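Local atomic coordinates of restriction endonuclease EcoP15I, restriction subunit (Escherichia coli, PDB entry 4ZCF), a protein that cleaves DNA as the restriction subunit of a type III restriction-modification enzyme, combining an ATP-dependent helicase-type motor with an endonuclease-type domain. Residues K90-I95 with V124-S129; I98-K103 with D138-E143; I113-S118 with I225-R230; E143-V148 with Y180-V185. One frame throughout, in Å; residues are numbered along the deposited sequence.

In the helicase-type part of the chain, contacts 3 and 4 join strands of one parallel sheet, and contacts 1 and 2 lie among helices beside it. Contacts 1 and 2, centres about 13 Å apart, follow each other along helix 90-105, and their segments alternate along the chain. Glu143 passes from contact 2 into contact 4, the outer strand pair, both strands of which come between the two segments of contact 3. Contact 3, about 14 Å from contact 1 between centres, joins the ends of strands 109-113 and 222-226. Contacts 1 and 3 touch AMP, and contact 3 also reaches DNA, so the loops at these strand ends bring the nucleotide and DNA sites close together.

Contact 1: residues K90-I95 with V124-S129; sequences KTYTYI and VNFLKS. With AMP (adenosine monophosphate), chain H.
The Phe126 ring projects from helix 117-128 toward the start of helix 90-105, between helix segments whose axes approach to 11.4 Å and cross at -53°. Its CG is anti to the backbone N (chi1 -169°), which lays one face against the AMP ribose at C2' and the adenine at C4 and turns one edge to the other helix. Along that edge Phe126 CD2 meets Thr91 CG2 at 3.7 Å, while CE2 lies 3.9 Å from the backbone N of Tyr92. Ile95 CD1 approaches obliquely, 3.8 Å from Phe126 CD2, and the same CD1 touches Leu127 CD2 at 4.0 Å. Thr91 divides its branches: CG2, anti to its own N, goes to the phenyl edge, and OG1, beside that N, stands 2.7 Å from AMP O2P. The Tyr92 ring, CG anti to its N, has Phe126 CZ near its edge; OH bonds to His135 and CB lies near adenine N6. An alanine in place of Phe126 would remove the ring and would probably loosen both the nucleotide contact and the packing between the helices. Lys90 and Thr91 end the Walker A (P-loop) motif of the helicase ATP site, with Phe126 forming a wall of the nucleotide cleft.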
# COMPACT_ATOMS: atom_id res chain seq x y z
N LYS C 90 -28.00 -0.44 20.15
CA LYS C 90 -27.70 -1.87 19.96
C LYS C 90 -26.23 -2.12 19.55
O LYS C 90 -25.67 -3.17 19.90
CB LYS C 90 -28.69 -2.57 19.01
CG LYS C 90 -28.72 -2.06 17.56
CD LYS C 90 -29.06 -3.17 16.58
CE LYS C 90 -29.35 -2.64 15.20
NZ LYS C 90 -30.79 -2.30 15.03
N THR C 91 -25.62 -1.15 18.84
CA THR C 91 -24.23 -1.15 18.38
C THR C 91 -23.31 -1.12 19.59
O THR C 91 -22.48 -2.00 19.73
CB THR C 91 -24.00 -0.01 17.37
OG1 THR C 91 -25.03 -0.05 16.39
CG2 THR C 91 -22.66 -0.10 16.68
N TYR C 92 -23.49 -0.12 20.49
CA TYR C 92 -22.71 -0.04 21.74
C TYR C 92 -22.80 -1.36 22.54
O TYR C 92 -21.77 -1.83 23.03
CB TYR C 92 -23.19 1.14 22.61
CG TYR C 92 -22.51 1.16 23.97
CD1 TYR C 92 -21.25 1.70 24.13
CD2 TYR C 92 -23.14 0.61 25.08
CE1 TYR C 92 -20.61 1.70 25.37
CE2 TYR C 92 -22.51 0.59 26.33
CZ TYR C 92 -21.25 1.14 26.47
OH TYR C 92 -20.63 1.10 27.70
N THR C 93 -24.02 -1.94 22.66
CA THR C 93 -24.31 -3.19 23.38
C THR C 93 -23.53 -4.38 22.81
O THR C 93 -22.87 -5.08 23.58
CB THR C 93 -25.83 -3.42 23.49
OG1 THR C 93 -26.42 -2.35 24.25
CG2 THR C 93 -26.17 -4.76 24.13
N TYR C 94 -23.58 -4.61 21.48
CA TYR C 94 -22.82 -5.70 20.88
C TYR C 94 -21.31 -5.52 20.98
O TYR C 94 -20.58 -6.50 21.13
CB TYR C 94 -23.34 -6.12 19.50
CG TYR C 94 -23.06 -5.26 18.28
CD1 TYR C 94 -21.75 -5.05 17.84
CD2 TYR C 94 -24.09 -4.87 17.44
CE1 TYR C 94 -21.49 -4.35 16.66
CE2 TYR C 94 -23.84 -4.17 16.26
CZ TYR C 94 -22.54 -3.91 15.88
OH TYR C 94 -22.31 -3.22 14.71
N ILE C 95 -20.85 -4.26 20.96
CA ILE C 95 -19.43 -3.96 21.12
C ILE C 95 -19.02 -4.24 22.56
O ILE C 95 -18.02 -4.93 22.78
CB ILE C 95 -19.05 -2.54 20.61
CG1 ILE C 95 -19.21 -2.46 19.07
CG2 ILE C 95 -17.63 -2.21 21.02
CD1 ILE C 95 -19.40 -1.05 18.49
N VAL C 124 -18.00 1.27 11.43
CA VAL C 124 -16.56 1.50 11.40
C VAL C 124 -16.19 2.84 12.05
O VAL C 124 -15.30 2.87 12.91
CB VAL C 124 -16.00 1.29 9.96
CG1 VAL C 124 -14.56 1.77 9.82
CG2 VAL C 124 -16.12 -0.18 9.56
N ASN C 125 -16.90 3.92 11.71
CA ASN C 125 -16.71 5.26 12.28
C ASN C 125 -16.71 5.19 13.80
O ASN C 125 -15.75 5.62 14.45
CB ASN C 125 -17.83 6.19 11.77
CG ASN C 125 -17.55 7.66 11.91
OD1 ASN C 125 -17.13 8.33 10.96
ND2 ASN C 125 -17.82 8.22 13.08
N PHE C 126 -17.76 4.58 14.37
CA PHE C 126 -17.94 4.39 15.81
C PHE C 126 -16.80 3.58 16.42
O PHE C 126 -16.26 3.99 17.44
CB PHE C 126 -19.30 3.71 16.06
CG PHE C 126 -19.77 3.67 17.51
CD1 PHE C 126 -19.58 4.76 18.35
CD2 PHE C 126 -20.46 2.56 18.00
CE1 PHE C 126 -20.02 4.72 19.67
CE2 PHE C 126 -20.92 2.54 19.31
CZ PHE C 126 -20.69 3.61 20.14
N LEU C 127 -16.41 2.46 15.78
CA LEU C 127 -15.33 1.55 16.20
C LEU C 127 -13.97 2.21 16.25
O LEU C 127 -13.18 1.88 17.13
CB LEU C 127 -15.26 0.33 15.30
CG LEU C 127 -16.26 -0.79 15.59
CD1 LEU C 127 -16.43 -1.70 14.39
CD2 LEU C 127 -15.83 -1.61 16.81
N LYS C 128 -13.70 3.15 15.32
CA LYS C 128 -12.43 3.88 15.22
C LYS C 128 -12.37 5.17 16.05
O LYS C 128 -11.29 5.73 16.22
CB LYS C 128 -12.13 4.16 13.74
CG LYS C 128 -11.77 2.91 12.95
CD LYS C 128 -11.23 3.25 11.56
CE LYS C 128 -10.74 2.02 10.85
NZ LYS C 128 -10.87 2.15 9.37
N SER C 129 -13.51 5.67 16.54
CA SER C 129 -13.59 6.93 17.28
C SER C 129 -12.82 6.88 18.58
O SER C 129 -12.87 5.88 19.28
CB SER C 129 -15.03 7.36 17.52
OG SER C 129 -15.68 6.47 18.41
P AMP H . -26.27 0.44 13.28
O1P AMP H . -27.12 0.03 12.14
O2P AMP H . -26.97 -0.13 14.45
O3P AMP H . -25.05 -0.40 13.15
O5' AMP H . -25.95 2.00 13.34
C5' AMP H . -26.28 2.76 14.49
C4' AMP H . -25.28 3.84 14.74
O4' AMP H . -25.64 4.59 15.94
C3' AMP H . -23.94 3.27 15.01
O3' AMP H . -23.21 3.20 13.79
C2' AMP H . -23.31 4.15 16.01
O2' AMP H . -22.53 5.17 15.38
C1' AMP H . -24.44 4.81 16.74
N9 AMP H . -24.61 4.38 18.07
C8 AMP H . -24.99 3.17 18.39
N7 AMP H . -25.10 3.07 19.75
C5 AMP H . -24.79 4.40 20.27
C6 AMP H . -24.70 5.05 21.54
N6 AMP H . -24.97 4.35 22.74
N1 AMP H . -24.35 6.36 21.58
C2 AMP H . -24.08 7.06 20.48
N3 AMP H . -24.14 6.52 19.27
C4 AMP H . -24.48 5.22 19.09

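Contact 2: residues I98-K103 with D138-E143; sequences IFDLNK and DDYKRE
Phe99 and Tyr140 make the tight centre of this contact, where helix 90-105 meets the end of helix 130-140. Phe99 CB sits squarely over the Tyr140 ring, 3.7 Å from its centroid and 7° off the normal, a CH-pi contact. The two aromatic planes are inclined at 36°, an oblique pair. Phe99 CG lies beside its own backbone N, and this torsion carries the ring past tyrosine until its CE1 edge meets Arg142 CB at 3.8 Å. Phe136 stacks on the same phenyl ring and Ile181 of the adjoining strand packs against it, so this side is buried.

Polar bonds flank the aromatic core. Tyr140 OH donates to Asp100 OD1 at 2.7 Å, meeting the oxygen from above the carboxylate plane, and Lys96 gives the hydroxyl a second partner. Arg142 NE donates to Asn102 OD1 at 2.9 Å, with the acceptor close to the guanidinium plane and the amide turned 84° against it; the ND2 of Asn102 is taken by the carbonyl of Ile107.

The looser, solvent side belongs to Lys103. Its chain, bent at chi3, crosses the tyrosine at about a right angle, and NZ comes only to 3.6 Å from Tyr140 CD2, obliquely and without a hydrogen bond. The chemistry is thus a buried aromatic centre oriented by bonds at its margins: Asp100 and Lys96 together would be expected to polarise the phenol and fix its position, while Lys103 probably contributes little directional force.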
# COMPACT_ATOMS: atom_id res chain seq x y z
N ILE C 98 -18.61 -7.92 23.04
CA ILE C 98 -17.36 -8.37 22.43
C ILE C 98 -16.20 -8.28 23.45
O ILE C 98 -15.37 -9.19 23.54
CB ILE C 98 -17.09 -7.56 21.14
CG1 ILE C 98 -17.78 -8.22 19.94
CG2 ILE C 98 -15.58 -7.33 20.87
CD1 ILE C 98 -18.10 -7.27 18.81
N PHE C 99 -16.19 -7.18 24.24
CA PHE C 99 -15.22 -6.90 25.30
C PHE C 99 -15.44 -7.80 26.48
O PHE C 99 -14.45 -8.22 27.08
CB PHE C 99 -15.27 -5.44 25.74
CG PHE C 99 -14.53 -4.51 24.82
CD1 PHE C 99 -13.17 -4.28 24.98
CD2 PHE C 99 -15.19 -3.88 23.77
CE1 PHE C 99 -12.48 -3.43 24.11
CE2 PHE C 99 -14.50 -3.03 22.90
CZ PHE C 99 -13.15 -2.81 23.08
N ASP C 100 -16.71 -8.14 26.78
CA ASP C 100 -17.07 -9.07 27.87
C ASP C 100 -16.75 -10.53 27.54
O ASP C 100 -16.21 -11.24 28.41
CB ASP C 100 -18.50 -8.85 28.38
CG ASP C 100 -18.60 -7.80 29.48
OD1 ASP C 100 -17.54 -7.35 29.98
OD2 ASP C 100 -19.72 -7.48 29.89
N LEU C 101 -16.97 -10.97 26.29
CA LEU C 101 -16.61 -12.33 25.86
C LEU C 101 -15.07 -12.46 25.82
O LEU C 101 -14.53 -13.55 26.06
CB LEU C 101 -17.23 -12.70 24.50
CG LEU C 101 -18.75 -12.92 24.52
CD1 LEU C 101 -19.34 -12.68 23.14
CD2 LEU C 101 -19.12 -14.32 25.05
N ASN C 102 -14.39 -11.33 25.60
CA ASN C 102 -12.94 -11.28 25.64
C ASN C 102 -12.44 -11.33 27.09
O ASN C 102 -11.51 -12.09 27.38
CB ASN C 102 -12.42 -10.04 24.94
CG ASN C 102 -10.92 -9.95 25.01
OD1 ASN C 102 -10.37 -9.19 25.81
ND2 ASN C 102 -10.24 -10.79 24.24
N LYS C 103 -13.03 -10.53 27.99
CA LYS C 103 -12.62 -10.50 29.40
C LYS C 103 -12.73 -11.92 30.02
O LYS C 103 -11.71 -12.51 30.40
CB LYS C 103 -13.45 -9.46 30.18
CG LYS C 103 -13.10 -9.34 31.67
CD LYS C 103 -13.88 -8.22 32.35
CE LYS C 103 -12.97 -7.10 32.80
NZ LYS C 103 -13.71 -5.82 33.02
N ASP C 138 -10.20 2.33 29.28
CA ASP C 138 -10.35 2.60 30.70
C ASP C 138 -10.98 1.39 31.40
O ASP C 138 -10.42 0.86 32.37
CB ASP C 138 -11.20 3.86 30.93
CG ASP C 138 -10.49 5.18 30.71
OD1 ASP C 138 -9.24 5.23 30.87
OD2 ASP C 138 -11.19 6.18 30.42
N ASP C 139 -12.13 0.94 30.89
CA ASP C 139 -12.92 -0.13 31.47
C ASP C 139 -12.34 -1.53 31.32
O ASP C 139 -12.62 -2.36 32.18
CB ASP C 139 -14.36 -0.07 30.94
CG ASP C 139 -15.20 1.12 31.38
OD1 ASP C 139 -14.81 1.80 32.37
OD2 ASP C 139 -16.29 1.34 30.78
N TYR C 140 -11.54 -1.81 30.26
CA TYR C 140 -11.00 -3.16 30.00
C TYR C 140 -9.50 -3.31 29.83
O TYR C 140 -9.02 -4.45 29.84
CB TYR C 140 -11.70 -3.79 28.77
CG TYR C 140 -13.18 -4.03 28.96
CD1 TYR C 140 -14.11 -3.03 28.67
CD2 TYR C 140 -13.65 -5.23 29.47
CE1 TYR C 140 -15.48 -3.23 28.88
CE2 TYR C 140 -15.01 -5.47 29.63
CZ TYR C 140 -15.92 -4.46 29.34
OH TYR C 140 -17.27 -4.67 29.51
N LYS C 141 -8.75 -2.19 29.62
CA LYS C 141 -7.31 -2.19 29.32
C LYS C 141 -7.08 -3.03 28.05
O LYS C 141 -6.18 -3.86 27.97
CB LYS C 141 -6.49 -2.69 30.51
N ARG C 142 -7.97 -2.81 27.05
CA ARG C 142 -7.99 -3.47 25.75
C ARG C 142 -8.05 -2.46 24.61
O ARG C 142 -8.59 -1.36 24.76
CB ARG C 142 -9.19 -4.44 25.63
CG ARG C 142 -9.13 -5.65 26.55
CD ARG C 142 -8.01 -6.61 26.20
NE ARG C 142 -8.11 -7.86 26.95
CZ ARG C 142 -7.55 -8.07 28.14
NH1 ARG C 142 -6.85 -7.12 28.74
NH2 ARG C 142 -7.69 -9.25 28.74
N GLU C 143 -7.50 -2.87 23.45
CA GLU C 143 -7.46 -2.07 22.23
C GLU C 143 -8.15 -2.86 21.14
O GLU C 143 -7.88 -4.05 20.99
CB GLU C 143 -6.02 -1.78 21.78
CG GLU C 143 -5.13 -1.14 22.84
CD GLU C 143 -5.43 0.29 23.23
OE1 GLU C 143 -6.14 1.01 22.48
OE2 GLU C 143 -4.91 0.71 24.29

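Contact 3: residues I113-S118 with I225-R230; sequences IVPTLS and IDEPHR. With AMP (adenosine monophosphate), chain H; nucleotides of chain E; nucleotides of chain D.
Asp226 holds CG anti to its backbone N (chi1 -155°), which sends the carboxylate to the AMP phosphate, with OD2 3.0 Å from O3P. Glu227 follows with a positive phi and CG beside its N, bent at chi2; its OE2 ends 3.7 Å from AMP O1P, while OE1 forms a salt bridge with Lys90. Arg230, extended from CG to NE, lays its CD against Pro115 CG at 3.6 Å, the chain crossing the proline ring at about a right angle. The backbones join as parallel strands where Ile113 pairs with Ile225. Asp226 N donates to Ile113 O at 3.2 Å, with an N-H...O angle of 175° and nearly along the C=O axis. Val114 CG1 lies beside Asp226 CB, both side chains pointing the same way, and Tyr94 OH probably hydrogen-bonds to Asp226 OD2, which would help to orient the carboxylate. Beyond Pro115 the chain turns to DNA: Leu117 N, in the first turn of helix 117-128, donates to OP1 of DA5 of chain E at 3.1 Å, and Thr116 OG1 adds a weak bond to the same oxygen. Asp226 to His229 spell the Asp-Glu-Pro-His form of the helicase DExH box, or Walker B motif, and Pro115 to Ser118 probably correspond to motif Ia; their pairing puts the ATP site and a DNA-backbone site at neighbouring strand ends, as in superfamily 2 helicases.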
# COMPACT_ATOMS: atom_id res chain seq x y z
N ILE C 113 -20.99 -8.80 10.88
CA ILE C 113 -21.63 -8.86 9.58
C ILE C 113 -22.76 -7.82 9.45
O ILE C 113 -23.68 -7.78 10.28
CB ILE C 113 -21.93 -10.30 9.10
CG1 ILE C 113 -20.68 -11.18 9.27
CG2 ILE C 113 -22.42 -10.29 7.62
CD1 ILE C 113 -20.75 -12.64 8.89
N VAL C 114 -22.60 -6.90 8.48
CA VAL C 114 -23.52 -5.79 8.25
C VAL C 114 -24.22 -5.93 6.89
O VAL C 114 -23.67 -6.60 6.03
CB VAL C 114 -22.89 -4.37 8.52
CG1 VAL C 114 -22.46 -4.22 9.98
CG2 VAL C 114 -21.74 -4.06 7.56
N PRO C 115 -25.46 -5.45 6.68
CA PRO C 115 -26.12 -5.72 5.39
C PRO C 115 -25.97 -4.64 4.32
O PRO C 115 -26.34 -4.87 3.15
CB PRO C 115 -27.58 -5.84 5.80
CG PRO C 115 -27.72 -4.89 6.98
CD PRO C 115 -26.36 -4.72 7.60
N THR C 116 -25.45 -3.45 4.72
CA THR C 116 -25.43 -2.20 3.96
C THR C 116 -24.13 -1.39 4.11
O THR C 116 -23.45 -1.51 5.14
CB THR C 116 -26.74 -1.46 4.35
OG1 THR C 116 -27.73 -1.58 3.31
CG2 THR C 116 -26.56 -0.06 4.83
N LEU C 117 -23.77 -0.59 3.09
CA LEU C 117 -22.57 0.25 3.12
C LEU C 117 -22.66 1.38 4.14
O LEU C 117 -21.64 1.73 4.73
CB LEU C 117 -22.23 0.83 1.74
CG LEU C 117 -21.73 -0.14 0.68
CD1 LEU C 117 -21.61 0.57 -0.65
CD2 LEU C 117 -20.42 -0.83 1.10
N SER C 118 -23.87 1.95 4.34
CA SER C 118 -24.13 3.02 5.30
C SER C 118 -23.96 2.51 6.75
O SER C 118 -23.41 3.23 7.60
CB SER C 118 -25.54 3.58 5.12
OG SER C 118 -25.84 3.88 3.77
N ILE C 225 -24.57 -10.38 13.93
CA ILE C 225 -25.42 -10.00 12.81
C ILE C 225 -26.26 -8.77 13.17
O ILE C 225 -27.06 -8.82 14.10
CB ILE C 225 -26.21 -11.18 12.18
CG1 ILE C 225 -25.30 -11.93 11.19
CG2 ILE C 225 -27.47 -10.69 11.42
CD1 ILE C 225 -24.90 -13.16 11.60
N ASP C 226 -26.02 -7.67 12.42
CA ASP C 226 -26.68 -6.37 12.52
C ASP C 226 -27.86 -6.39 11.56
O ASP C 226 -27.67 -6.64 10.36
CB ASP C 226 -25.69 -5.26 12.15
CG ASP C 226 -25.99 -3.90 12.75
OD1 ASP C 226 -27.06 -3.34 12.45
OD2 ASP C 226 -25.12 -3.36 13.46
N GLU C 227 -29.08 -6.13 12.07
CA GLU C 227 -30.37 -6.15 11.34
C GLU C 227 -30.57 -7.57 10.74
O GLU C 227 -30.26 -7.77 9.57
CB GLU C 227 -30.50 -5.02 10.28
CG GLU C 227 -29.91 -3.67 10.67
CD GLU C 227 -30.69 -2.78 11.63
OE1 GLU C 227 -31.52 -3.30 12.41
OE2 GLU C 227 -30.42 -1.56 11.63
N PRO C 228 -30.97 -8.58 11.56
CA PRO C 228 -31.02 -9.96 11.04
C PRO C 228 -32.08 -10.25 10.00
O PRO C 228 -32.02 -11.29 9.35
CB PRO C 228 -31.20 -10.81 12.30
CG PRO C 228 -31.84 -9.91 13.27
CD PRO C 228 -31.35 -8.53 12.99
N HIS C 229 -33.05 -9.32 9.85
CA HIS C 229 -34.15 -9.38 8.90
C HIS C 229 -33.67 -9.18 7.45
O HIS C 229 -34.43 -9.41 6.52
CB HIS C 229 -35.22 -8.35 9.27
CG HIS C 229 -34.76 -6.92 9.26
ND1 HIS C 229 -35.12 -6.04 8.25
CD2 HIS C 229 -34.04 -6.24 10.19
CE1 HIS C 229 -34.60 -4.87 8.58
NE2 HIS C 229 -33.94 -4.93 9.74
N ARG C 230 -32.41 -8.73 7.28
CA ARG C 230 -31.79 -8.48 5.98
C ARG C 230 -30.89 -9.64 5.56
O ARG C 230 -30.23 -9.59 4.51
CB ARG C 230 -31.06 -7.14 6.01
CG ARG C 230 -31.98 -5.95 5.83
CD ARG C 230 -31.19 -4.66 5.93
NE ARG C 230 -31.77 -3.55 5.18
CZ ARG C 230 -31.71 -3.41 3.85
NH1 ARG C 230 -31.14 -4.34 3.10
NH2 ARG C 230 -32.26 -2.35 3.27
P AMP H . -26.27 0.44 13.28
O1P AMP H . -27.12 0.03 12.14
O2P AMP H . -26.97 -0.13 14.45
O3P AMP H . -25.05 -0.40 13.15
O5' AMP H . -25.95 2.00 13.34
C5' AMP H . -26.28 2.76 14.49
C4' AMP H . -25.28 3.84 14.74
O4' AMP H . -25.64 4.59 15.94
C3' AMP H . -23.94 3.27 15.01
O3' AMP H . -23.21 3.20 13.79
C2' AMP H . -23.31 4.15 16.01
O2' AMP H . -22.53 5.17 15.38
C1' AMP H . -24.44 4.81 16.74
N9 AMP H . -24.61 4.38 18.07
C8 AMP H . -24.99 3.17 18.39
N7 AMP H . -25.10 3.07 19.75
C5 AMP H . -24.79 4.40 20.27
C6 AMP H . -24.70 5.05 21.54
N6 AMP H . -24.97 4.35 22.74
N1 AMP H . -24.35 6.36 21.58
C2 AMP H . -24.08 7.06 20.48
N3 AMP H . -24.14 6.52 19.27
C4 AMP H . -24.48 5.22 19.09
P DA E 5 -25.67 -0.15 -0.54
OP1 DA E 5 -25.94 -0.22 0.92
OP2 DA E 5 -25.11 1.11 -1.09
O5' DA E 5 -24.76 -1.41 -0.90
C5' DA E 5 -24.46 -1.63 -2.25
C4' DA E 5 -23.73 -2.94 -2.49
O4' DA E 5 -24.43 -3.61 -3.57
C3' DA E 5 -22.28 -2.73 -2.94
O3' DA E 5 -21.37 -3.58 -2.21
C2' DA E 5 -22.30 -3.00 -4.45
C1' DA E 5 -23.63 -3.70 -4.73
N9 DA E 5 -24.35 -3.23 -5.92
C8 DA E 5 -24.86 -1.97 -6.18
N7 DA E 5 -25.41 -1.85 -7.36
C5 DA E 5 -25.28 -3.13 -7.92
C6 DA E 5 -25.63 -3.70 -9.18
N6 DA E 5 -26.31 -3.03 -10.13
N1 DA E 5 -25.38 -5.02 -9.39
C2 DA E 5 -24.71 -5.72 -8.47
N3 DA E 5 -24.33 -5.29 -7.27
C4 DA E 5 -24.64 -3.99 -7.05
P DT D 20 -30.26 -12.77 -0.15
OP1 DT D 20 -29.69 -13.31 1.10
OP2 DT D 20 -31.14 -13.63 -0.97
O5' DT D 20 -31.05 -11.42 0.17
C5' DT D 20 -30.48 -10.47 1.06
C4' DT D 20 -31.34 -9.22 1.11
O4' DT D 20 -31.45 -8.67 -0.23
C3' DT D 20 -32.75 -9.44 1.62
O3' DT D 20 -33.02 -8.52 2.66
C2' DT D 20 -33.67 -9.21 0.43
C1' DT D 20 -32.80 -8.38 -0.52
N1 DT D 20 -33.10 -8.58 -2.00
C2 DT D 20 -33.59 -7.51 -2.74
O2 DT D 20 -33.79 -6.39 -2.28
N3 DT D 20 -33.83 -7.81 -4.06
C4 DT D 20 -33.67 -9.03 -4.70
O4 DT D 20 -33.97 -9.11 -5.90
C5 DT D 20 -33.16 -10.10 -3.86
C7 DT D 20 -32.90 -11.48 -4.39
C6 DT D 20 -32.91 -9.82 -2.57

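Contact 4: residues E143-V148 with Y180-V185; sequences ELRTYV and YIHVLV
These two neighbouring strands form one margin of the parallel sheet in the RecA-like helicase core, with 143-148 the outermost strand within this chain. They run in register from Glu143 beside Tyr180 to Val148 beside Val185, the segment axes 4.6 Å apart and twisted by -25°. Five backbone bonds alternate between the strands, among them Arg145 N to Ile181 O and Val183 N to Arg145 O, both 2.8 Å. On the face bearing Tyr147 and His182 the side chains lie alongside each other, rim to rim; Tyr147 OH and His182 ND1 are hydrogen-bonded at 2.8 Å, and Tyr147 CE1 touches His182 CB at 3.6 Å. His182 NE2 is engaged by the carbonyl of Ser174. Nearer the strand start, one face of the Arg145 guanidinium covers Tyr180 CD1, with NH2 3.2 Å from Tyr180 CE1 and the planes 45° apart. A phenylalanine replacing Tyr147 would lose the hydroxyl and would probably leave the imidazole less firmly oriented. Leu144, Ile181 and Val185 of the opposite face, mostly apolar but for Thr146, pack on helices 90-105 and 117-128. One face therefore relies mainly on hydrophobic burial, while the other adds polar bonds between side chains to those of the backbone.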
# COMPACT_ATOMS: atom_id res chain seq x y z
N GLU C 143 -7.50 -2.87 23.45
CA GLU C 143 -7.46 -2.07 22.23
C GLU C 143 -8.15 -2.86 21.14
O GLU C 143 -7.88 -4.05 20.99
CB GLU C 143 -6.02 -1.78 21.78
CG GLU C 143 -5.13 -1.14 22.84
CD GLU C 143 -5.43 0.29 23.23
OE1 GLU C 143 -6.14 1.01 22.48
OE2 GLU C 143 -4.91 0.71 24.29
N LEU C 144 -9.04 -2.24 20.38
CA LEU C 144 -9.63 -2.97 19.29
C LEU C 144 -8.96 -2.62 17.96
O LEU C 144 -8.71 -1.44 17.66
CB LEU C 144 -11.18 -2.90 19.25
CG LEU C 144 -11.86 -1.55 19.01
CD1 LEU C 144 -12.03 -1.27 17.52
CD2 LEU C 144 -13.23 -1.55 19.63
N ARG C 145 -8.57 -3.65 17.21
CA ARG C 145 -7.98 -3.54 15.88
C ARG C 145 -9.12 -3.90 14.96
O ARG C 145 -9.81 -4.91 15.17
CB ARG C 145 -6.77 -4.48 15.70
CG ARG C 145 -5.55 -4.13 16.56
CD ARG C 145 -4.89 -2.80 16.18
NE ARG C 145 -4.06 -2.28 17.29
CZ ARG C 145 -4.51 -1.52 18.29
NH1 ARG C 145 -5.79 -1.15 18.34
NH2 ARG C 145 -3.69 -1.13 19.25
N THR C 146 -9.40 -3.01 14.01
CA THR C 146 -10.51 -3.13 13.09
C THR C 146 -10.00 -3.34 11.67
O THR C 146 -9.10 -2.64 11.22
CB THR C 146 -11.54 -1.99 13.33
OG1 THR C 146 -12.63 -2.08 12.42
CG2 THR C 146 -10.92 -0.62 13.28
N TYR C 147 -10.54 -4.38 11.00
CA TYR C 147 -10.18 -4.79 9.65
C TYR C 147 -11.46 -4.68 8.84
O TYR C 147 -12.42 -5.41 9.08
CB TYR C 147 -9.64 -6.25 9.64
CG TYR C 147 -8.56 -6.48 10.67
CD1 TYR C 147 -8.87 -6.90 11.96
CD2 TYR C 147 -7.22 -6.24 10.38
CE1 TYR C 147 -7.89 -7.07 12.93
CE2 TYR C 147 -6.22 -6.43 11.33
CZ TYR C 147 -6.56 -6.82 12.62
OH TYR C 147 -5.60 -6.98 13.58
N VAL C 148 -11.49 -3.74 7.92
CA VAL C 148 -12.68 -3.48 7.13
C VAL C 148 -12.52 -4.09 5.76
O VAL C 148 -11.58 -3.73 5.06
CB VAL C 148 -13.00 -1.96 7.08
CG1 VAL C 148 -14.37 -1.70 6.44
CG2 VAL C 148 -12.94 -1.34 8.47
N TYR C 180 -5.05 -6.68 22.66
CA TYR C 180 -5.82 -6.49 21.43
C TYR C 180 -6.91 -7.49 21.15
O TYR C 180 -6.69 -8.70 21.18
CB TYR C 180 -4.91 -6.41 20.18
CG TYR C 180 -3.60 -5.67 20.35
CD1 TYR C 180 -3.58 -4.32 20.69
CD2 TYR C 180 -2.39 -6.30 20.08
CE1 TYR C 180 -2.37 -3.63 20.83
CE2 TYR C 180 -1.18 -5.61 20.19
CZ TYR C 180 -1.17 -4.28 20.57
OH TYR C 180 0.02 -3.60 20.69
N ILE C 181 -8.07 -6.95 20.76
CA ILE C 181 -9.23 -7.67 20.26
C ILE C 181 -9.22 -7.34 18.76
O ILE C 181 -9.03 -6.17 18.39
CB ILE C 181 -10.55 -7.22 20.97
CG1 ILE C 181 -10.58 -7.71 22.42
CG2 ILE C 181 -11.78 -7.72 20.22
CD1 ILE C 181 -11.32 -6.82 23.35
N HIS C 182 -9.37 -8.36 17.89
CA HIS C 182 -9.35 -8.20 16.44
C HIS C 182 -10.76 -8.32 15.85
O HIS C 182 -11.42 -9.33 16.06
CB HIS C 182 -8.36 -9.20 15.80
CG HIS C 182 -6.98 -9.16 16.39
ND1 HIS C 182 -6.09 -8.15 16.07
CD2 HIS C 182 -6.39 -9.99 17.28
CE1 HIS C 182 -5.00 -8.39 16.78
NE2 HIS C 182 -5.13 -9.50 17.51
N VAL C 183 -11.21 -7.30 15.12
CA VAL C 183 -12.56 -7.33 14.56
C VAL C 183 -12.70 -7.08 13.03
O VAL C 183 -12.25 -6.06 12.51
CB VAL C 183 -13.59 -6.56 15.44
CG1 VAL C 183 -13.32 -5.06 15.47
CG2 VAL C 183 -15.01 -6.84 15.00
N LEU C 184 -13.32 -8.04 12.33
CA LEU C 184 -13.59 -7.98 10.90
C LEU C 184 -14.98 -7.42 10.60
O LEU C 184 -15.98 -8.08 10.87
CB LEU C 184 -13.41 -9.34 10.22
CG LEU C 184 -13.38 -9.30 8.69
CD1 LEU C 184 -12.05 -8.83 8.17
CD2 LEU C 184 -13.70 -10.65 8.10
N VAL C 185 -15.03 -6.22 10.03
CA VAL C 185 -16.30 -5.61 9.61
C VAL C 185 -16.46 -5.89 8.09
O VAL C 185 -15.58 -5.55 7.30
CB VAL C 185 -16.39 -4.11 9.96
CG1 VAL C 185 -17.81 -3.59 9.77
CG2 VAL C 185 -15.90 -3.85 11.39